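Local structure of universal stress protein A-like protein (Arabidopsis thaliana, 2GM3) at residues 49-54 / 106-111; 111-116 / 147-152. The protein binds AMP and belongs to the universal stress protein A family, though its role in the plant is not established. All coordinates share one frame; numbering follows the deposited sequence.

Contact 1: residues 49-54 / 106-111. With AMP (adenosine monophosphate), chain G.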
loop_
_atom_site.group_PDB
_atom_site.type_symbol
_atom_site.label_atom_id
_atom_site.label_comp_id
_atom_site.label_asym_id
_atom_site.label_seq_id
_atom_site.Cartn_x
_atom_site.Cartn_y
_atom_site.Cartn_z
ATOM N N LEU A 49 1.573 5.719 -12.899
ATOM C CA LEU A 49 1.581 7.176 -12.936
ATOM C C LEU A 49 2.754 7.635 -12.050
ATOM O O LEU A 49 2.716 7.472 -10.858
ATOM C CB LEU A 49 0.231 7.745 -12.465
ATOM C CG LEU A 49 -0.980 7.204 -13.195
ATOM C CD1 LEU A 49 -2.224 7.586 -12.476
ATOM C CD2 LEU A 49 -1.047 7.727 -14.620
ATOM N N LEU A 50 3.810 8.145 -12.670
ATOM C CA LEU A 50 5.021 8.483 -11.958
ATOM C C LEU A 50 5.024 9.945 -11.614
ATOM O O LEU A 50 5.000 10.788 -12.499
ATOM C CB LEU A 50 6.227 8.167 -12.811
ATOM C CG LEU A 50 6.487 6.711 -13.169
ATOM C CD1 LEU A 50 7.274 6.657 -14.417
ATOM C CD2 LEU A 50 7.266 6.002 -11.963
ATOM N N LEU A 51 5.017 10.252 -10.321
ATOM C CA LEU A 51 5.048 11.625 -9.901
ATOM C C LEU A 51 6.330 11.950 -9.120
ATOM O O LEU A 51 6.673 11.261 -8.142
ATOM C CB LEU A 51 3.817 11.943 -9.086
ATOM C CG LEU A 51 3.880 13.234 -8.274
ATOM C CD1 LEU A 51 3.724 14.487 -9.118
ATOM C CD2 LEU A 51 2.788 13.176 -7.210
ATOM N N HIS A 52 7.008 13.016 -9.556
ATOM C CA HIS A 52 8.115 13.584 -8.802
ATOM C C HIS A 52 7.727 14.931 -8.288
ATOM O O HIS A 52 7.260 15.789 -9.041
ATOM C CB HIS A 52 9.363 13.740 -9.666
ATOM C CG HIS A 52 10.480 14.424 -8.956
ATOM N ND1 HIS A 52 11.150 13.848 -7.898
ATOM C CD2 HIS A 52 11.042 15.645 -9.139
ATOM C CE1 HIS A 52 12.087 14.675 -7.466
ATOM N NE2 HIS A 52 12.057 15.763 -8.216
ATOM N N VAL A 53 7.916 15.155 -6.998
ATOM C CA VAL A 53 7.693 16.492 -6.483
ATOM C C VAL A 53 9.019 17.225 -6.354
ATOM O O VAL A 53 9.930 16.763 -5.702
ATOM C CB VAL A 53 6.874 16.490 -5.194
ATOM C CG1 VAL A 53 6.481 17.912 -4.777
ATOM C CG2 VAL A 53 5.624 15.705 -5.428
ATOM N N GLN A 54 9.108 18.364 -7.002
ATOM C CA GLN A 54 10.333 19.171 -7.009
ATOM C C GLN A 54 10.245 20.327 -5.994
ATOM O O GLN A 54 9.213 20.998 -5.874
ATOM C CB GLN A 54 10.530 19.690 -8.432
ATOM C CG GLN A 54 11.826 20.333 -8.747
ATOM C CD GLN A 54 11.665 21.423 -9.811
ATOM O OE1 GLN A 54 10.949 21.248 -10.808
ATOM N NE2 GLN A 54 12.331 22.553 -9.595
ATOM N N TRP A 106 5.194 12.859 -14.615
ATOM C CA TRP A 106 5.256 14.313 -14.595
ATOM C C TRP A 106 5.791 14.830 -13.276
ATOM O O TRP A 106 5.972 14.069 -12.294
ATOM C CB TRP A 106 3.896 14.906 -14.893
ATOM C CG TRP A 106 2.960 14.719 -13.799
ATOM C CD1 TRP A 106 2.629 15.628 -12.856
ATOM C CD2 TRP A 106 2.230 13.531 -13.494
ATOM N NE1 TRP A 106 1.753 15.088 -11.977
ATOM C CE2 TRP A 106 1.472 13.803 -12.347
ATOM C CE3 TRP A 106 2.131 12.267 -14.091
ATOM C CZ2 TRP A 106 0.603 12.853 -11.764
ATOM C CZ3 TRP A 106 1.260 11.325 -13.522
ATOM C CH2 TRP A 106 0.520 11.623 -12.359
ATOM N N ILE A 107 6.023 16.140 -13.268
ATOM C CA ILE A 107 6.593 16.831 -12.140
ATOM C C ILE A 107 5.607 17.877 -11.654
ATOM O O ILE A 107 4.975 18.553 -12.456
ATOM C CB ILE A 107 7.914 17.493 -12.565
ATOM C CG1 ILE A 107 8.930 16.385 -12.899
ATOM C CG2 ILE A 107 8.418 18.436 -11.452
ATOM C CD1 ILE A 107 10.263 16.818 -13.495
ATOM N N LYS A 108 5.453 17.961 -10.336
ATOM C CA LYS A 108 4.749 19.047 -9.690
ATOM C C LYS A 108 5.706 19.726 -8.727
ATOM O O LYS A 108 6.708 19.134 -8.325
ATOM C CB LYS A 108 3.524 18.498 -8.964
ATOM C CG LYS A 108 2.403 18.050 -9.899
ATOM C CD LYS A 108 1.658 19.241 -10.505
ATOM C CE LYS A 108 0.617 18.785 -11.503
ATOM N NZ LYS A 108 0.048 19.951 -12.270
ATOM N N THR A 109 5.421 20.959 -8.356
ATOM C CA THR A 109 6.291 21.700 -7.457
ATOM C C THR A 109 5.620 21.913 -6.094
ATOM O O THR A 109 4.395 22.033 -6.005
ATOM C CB THR A 109 6.703 23.059 -8.129
ATOM O OG1 THR A 109 7.330 22.796 -9.392
ATOM C CG2 THR A 109 7.673 23.883 -7.260
ATOM N N GLY A 110 6.427 21.962 -5.037
ATOM C CA GLY A 110 5.939 22.352 -3.716
ATOM C C GLY A 110 6.420 21.383 -2.668
ATOM O O GLY A 110 7.424 20.691 -2.875
ATOM N N ASP A 111 5.716 21.329 -1.533
ATOM C CA ASP A 111 6.062 20.357 -0.492
ATOM C C ASP A 111 5.641 18.939 -0.932
ATOM O O ASP A 111 4.450 18.688 -1.188
ATOM C CB ASP A 111 5.486 20.738 0.878
ATOM C CG ASP A 111 5.684 19.630 1.917
ATOM O OD1 ASP A 111 6.645 18.827 1.783
ATOM O OD2 ASP A 111 4.871 19.527 2.852
HETATM P P AMP G . 9.921 8.606 3.706
HETATM O O1P AMP G . 10.221 9.992 3.592
HETATM O O2P AMP G . 11.100 7.732 3.921
HETATM O O3P AMP G . 8.819 8.225 4.572
HETATM O "O5'" AMP G . 9.386 8.099 2.294
HETATM C "C5'" AMP G . 10.238 8.115 1.170
HETATM C "C4'" AMP G . 9.330 8.030 -0.028
HETATM O "O4'" AMP G . 8.518 9.243 -0.185
HETATM C "C3'" AMP G . 10.085 7.893 -1.321
HETATM O "O3'" AMP G . 10.415 6.485 -1.496
HETATM C "C2'" AMP G . 9.030 8.340 -2.321
HETATM O "O2'" AMP G . 8.174 7.234 -2.609
HETATM C "C1'" AMP G . 8.267 9.426 -1.569
HETATM N N9 AMP G . 8.916 10.725 -1.835
HETATM C C8 AMP G . 9.829 11.373 -1.076
HETATM N N7 AMP G . 10.168 12.525 -1.681
HETATM C C5 AMP G . 9.441 12.629 -2.801
HETATM C C6 AMP G . 9.323 13.577 -3.822
HETATM N N6 AMP G . 10.024 14.696 -3.847
HETATM N N1 AMP G . 8.479 13.333 -4.817
HETATM C C2 AMP G . 7.751 12.237 -4.884
HETATM N N3 AMP G . 7.819 11.311 -3.939
HETATM C C4 AMP G . 8.650 11.483 -2.893
#
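Leu50 and Trp106 begin a run of five backbone hydrogen bonds between two parallel strands. Trp106 N gives to Leu50 O at 3.0 Å. His52 bonds Trp106 O and Lys108 N, and Gln54 bonds Lys108 O and Gly110 N. The backbone N and O of Val53 point away from strand 102-109. Val53 N gives to AMP N1 at 2.9 Å, and AMP N6 gives to Val53 O at 2.8 Å.

Side-chain contact centres on the indole. Trp106 CG sits between its backbone N and carbonyl carbon (chi1 71°), and the chain's end comes nearer 49-54. Leu50 O lies 3.6 Å above the Trp106 ring plane. Leu49 CB meets the ring edge, 3.9 Å from Trp106 CZ3. Leu51 CD1 comes obliquely to 3.5 Å from Trp106 NE1, which is hydrogen-bonded to Glu119 OE2. An alanine here would probably open a gap beside Leu49 and Leu51 and leave Glu119 without its indole partner. On the His52 face of the sheet, Gln54 OE1 lies 3.8 Å from Ile107 CG2.

Strand 102-109 is outermost in this chain's five-stranded parallel sheet, and the adenine meets the C-terminal end of neighbouring 46-54. Helix 112-123 packs on Leu49 and Lys108, helix 81-99 on Leu50, His52 and Gln54.

Contact 2: residues 111-116 / 147-152. With AMP (adenosine monophosphate), chain G.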
loop_
_atom_site.group_PDB
_atom_site.type_symbol
_atom_site.label_atom_id
_atom_site.label_comp_id
_atom_site.label_asym_id
_atom_site.label_seq_id
_atom_site.Cartn_x
_atom_site.Cartn_y
_atom_site.Cartn_z
ATOM N N ASP A 111 5.716 21.329 -1.533
ATOM C CA ASP A 111 6.062 20.357 -0.492
ATOM C C ASP A 111 5.641 18.939 -0.932
ATOM O O ASP A 111 4.450 18.688 -1.188
ATOM C CB ASP A 111 5.486 20.738 0.878
ATOM C CG ASP A 111 5.684 19.630 1.917
ATOM O OD1 ASP A 111 6.645 18.827 1.783
ATOM O OD2 ASP A 111 4.871 19.527 2.852
ATOM N N PRO A 112 6.619 18.019 -1.051
ATOM C CA PRO A 112 6.331 16.681 -1.574
ATOM C C PRO A 112 5.123 15.953 -0.958
ATOM O O PRO A 112 4.280 15.463 -1.706
ATOM C CB PRO A 112 7.646 15.909 -1.365
ATOM C CG PRO A 112 8.683 16.967 -1.415
ATOM C CD PRO A 112 8.050 18.180 -0.752
ATOM N N LYS A 113 5.016 15.888 0.365
ATOM C CA LYS A 113 3.918 15.141 0.979
ATOM C C LYS A 113 2.544 15.783 0.688
ATOM O O LYS A 113 1.573 15.071 0.404
ATOM C CB LYS A 113 4.131 14.997 2.477
ATOM C CG LYS A 113 4.563 16.252 3.122
ATOM C CD LYS A 113 4.278 16.224 4.569
ATOM C CE LYS A 113 4.130 17.615 5.121
ATOM N NZ LYS A 113 5.465 18.043 5.547
ATOM N N ASP A 114 2.476 17.111 0.753
ATOM C CA ASP A 114 1.271 17.857 0.430
ATOM C C ASP A 114 0.877 17.645 -1.038
ATOM O O ASP A 114 -0.293 17.386 -1.354
ATOM C CB ASP A 114 1.474 19.379 0.689
ATOM C CG ASP A 114 1.326 19.772 2.173
ATOM O OD1 ASP A 114 0.725 18.993 2.964
ATOM O OD2 ASP A 114 1.789 20.887 2.554
ATOM N N VAL A 115 1.866 17.758 -1.921
ATOM C CA VAL A 115 1.631 17.682 -3.362
ATOM C C VAL A 115 1.205 16.291 -3.784
ATOM O O VAL A 115 0.273 16.142 -4.579
ATOM C CB VAL A 115 2.869 18.149 -4.197
ATOM C CG1 VAL A 115 2.702 17.775 -5.629
ATOM C CG2 VAL A 115 3.037 19.640 -4.078
ATOM N N ILE A 116 1.879 15.278 -3.249
ATOM C CA ILE A 116 1.487 13.886 -3.517
ATOM C C ILE A 116 0.012 13.704 -3.205
ATOM O O ILE A 116 -0.723 13.150 -4.032
ATOM C CB ILE A 116 2.283 12.864 -2.679
ATOM C CG1 ILE A 116 3.760 12.899 -3.060
ATOM C CG2 ILE A 116 1.676 11.445 -2.826
ATOM C CD1 ILE A 116 4.610 12.026 -2.177
ATOM N N SER A 147 6.214 9.247 3.524
ATOM C CA SER A 147 5.392 8.040 3.444
ATOM C C SER A 147 4.331 8.003 4.534
ATOM O O SER A 147 3.212 7.616 4.256
ATOM C CB SER A 147 6.229 6.750 3.456
ATOM O OG SER A 147 6.912 6.550 4.706
ATOM N N ALA A 148 4.675 8.390 5.759
ATOM C CA ALA A 148 3.710 8.389 6.859
ATOM C C ALA A 148 2.594 9.412 6.639
ATOM O O ALA A 148 1.459 9.176 7.014
ATOM C CB ALA A 148 4.415 8.670 8.194
ATOM N N PHE A 149 2.930 10.566 6.074
ATOM C CA PHE A 149 1.919 11.575 5.762
ATOM C C PHE A 149 0.951 11.072 4.705
ATOM O O PHE A 149 -0.251 11.259 4.835
ATOM C CB PHE A 149 2.577 12.867 5.281
ATOM C CG PHE A 149 1.624 14.019 5.138
ATOM C CD1 PHE A 149 1.339 14.847 6.233
ATOM C CD2 PHE A 149 1.032 14.303 3.909
ATOM C CE1 PHE A 149 0.470 15.945 6.103
ATOM C CE2 PHE A 149 0.161 15.391 3.774
ATOM C CZ PHE A 149 -0.115 16.212 4.864
ATOM N N CYS A 150 1.481 10.419 3.680
ATOM C CA CYS A 150 0.638 9.871 2.627
ATOM C C CYS A 150 -0.374 8.808 3.126
ATOM O O CYS A 150 -1.579 8.883 2.817
ATOM C CB CYS A 150 1.509 9.354 1.481
ATOM S SG CYS A 150 2.423 10.726 0.669
ATOM N N VAL A 151 0.119 7.870 3.925
ATOM C CA VAL A 151 -0.682 6.793 4.473
ATOM C C VAL A 151 -1.828 7.386 5.272
ATOM O O VAL A 151 -2.966 6.906 5.201
ATOM C CB VAL A 151 0.194 5.911 5.408
ATOM C CG1 VAL A 151 -0.662 5.027 6.322
ATOM C CG2 VAL A 151 1.187 5.108 4.572
ATOM N N LYS A 152 -1.516 8.446 6.010
ATOM C CA LYS A 152 -2.474 9.077 6.875
ATOM C C LYS A 152 -3.473 9.915 6.045
ATOM O O LYS A 152 -4.669 9.949 6.340
ATOM C CB LYS A 152 -1.700 9.897 7.912
ATOM C CG LYS A 152 -2.495 10.775 8.825
ATOM C CD LYS A 152 -1.587 11.375 9.921
ATOM C CE LYS A 152 -2.306 12.539 10.654
ATOM N NZ LYS A 152 -1.625 13.033 11.888
HETATM P P AMP G . 9.921 8.606 3.706
HETATM O O1P AMP G . 10.221 9.992 3.592
HETATM O O2P AMP G . 11.100 7.732 3.921
HETATM O O3P AMP G . 8.819 8.225 4.572
HETATM O "O5'" AMP G . 9.386 8.099 2.294
HETATM C "C5'" AMP G . 10.238 8.115 1.170
HETATM C "C4'" AMP G . 9.330 8.030 -0.028
HETATM O "O4'" AMP G . 8.518 9.243 -0.185
HETATM C "C3'" AMP G . 10.085 7.893 -1.321
HETATM O "O3'" AMP G . 10.415 6.485 -1.496
HETATM C "C2'" AMP G . 9.030 8.340 -2.321
HETATM O "O2'" AMP G . 8.174 7.234 -2.609
HETATM C "C1'" AMP G . 8.267 9.426 -1.569
HETATM N N9 AMP G . 8.916 10.725 -1.835
HETATM C C8 AMP G . 9.829 11.373 -1.076
HETATM N N7 AMP G . 10.168 12.525 -1.681
HETATM C C5 AMP G . 9.441 12.629 -2.801
HETATM C C6 AMP G . 9.323 13.577 -3.822
HETATM N N6 AMP G . 10.024 14.696 -3.847
HETATM N N1 AMP G . 8.479 13.333 -4.817
HETATM C C2 AMP G . 7.751 12.237 -4.884
HETATM N N3 AMP G . 7.819 11.311 -3.939
HETATM C C4 AMP G . 8.650 11.483 -2.893
#
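AMP O3P is gripped twice by Ser147. The backbone Ser147 N gives to O3P at 3.0 Å, and Ser147 OG makes a short bond of 2.5 Å to the same oxygen. The phosphate thus sits at the start of helix 146-153, where the helix dipole would probably favour its negative charge.

Two turns of helix meet beside this site. Lys113 CD lies over one face of Phe149, 3.7 Å from the ring centroid and offset toward the rim, in a CH-pi contact. The two side chains cross at about a right angle. The Lys113 chain then bends at its last torsion (chi4 -90°), and NZ makes a salt bridge of 3.1 Å to Asp111 OD2. Asp114 OD1 approaches Phe149 CZ to 3.5 Å, with carboxylate and ring planes 69° apart.

Both helices belong to the Rossmann-like alpha/beta fold of the HUP group. Helix 112-123 joins strands 102-109 and 127-132, and helix 146-153 lies between strands 127-132 and 158-162. The axes of 112-116 and 147-152 come within 9.1 Å, at a signed angle of -29°. Ile116 and Cys150 both rest on Leu128 of the sheet. Ile116 CG2 packs on Cys150 SG at 3.6 Å. Ile116 CD1 also touches that sulfur and reaches AMP N3 at 3.7 Å. Pro112 CB touches AMP N6. Further along helix 146-153, Val151 packs on Thr160 of the second subunit.

How the contacts relate
Both contacts meet the adenine of one AMP, and contact 2 also takes the phosphate. Contact 1 supplies the strand edge that pairs with the base, and contact 2 sets side chains against it. Ala11, Ser26, Gly131 and Arg133 add further hydrogen bonds to the ligand. The contact centres are about 12 Å apart. Asp111 belongs to both: it ends the turn after strand 102-109 and is the N-cap of helix 112-123. The helix packs back on the strands. Val53 CG1 lies 3.4 Å from Pro112 CA, and Val53 CG2 lies 3.6 Å from Val115 CG1. Lys108 CB meets Val115 CG1 at 3.5 Å.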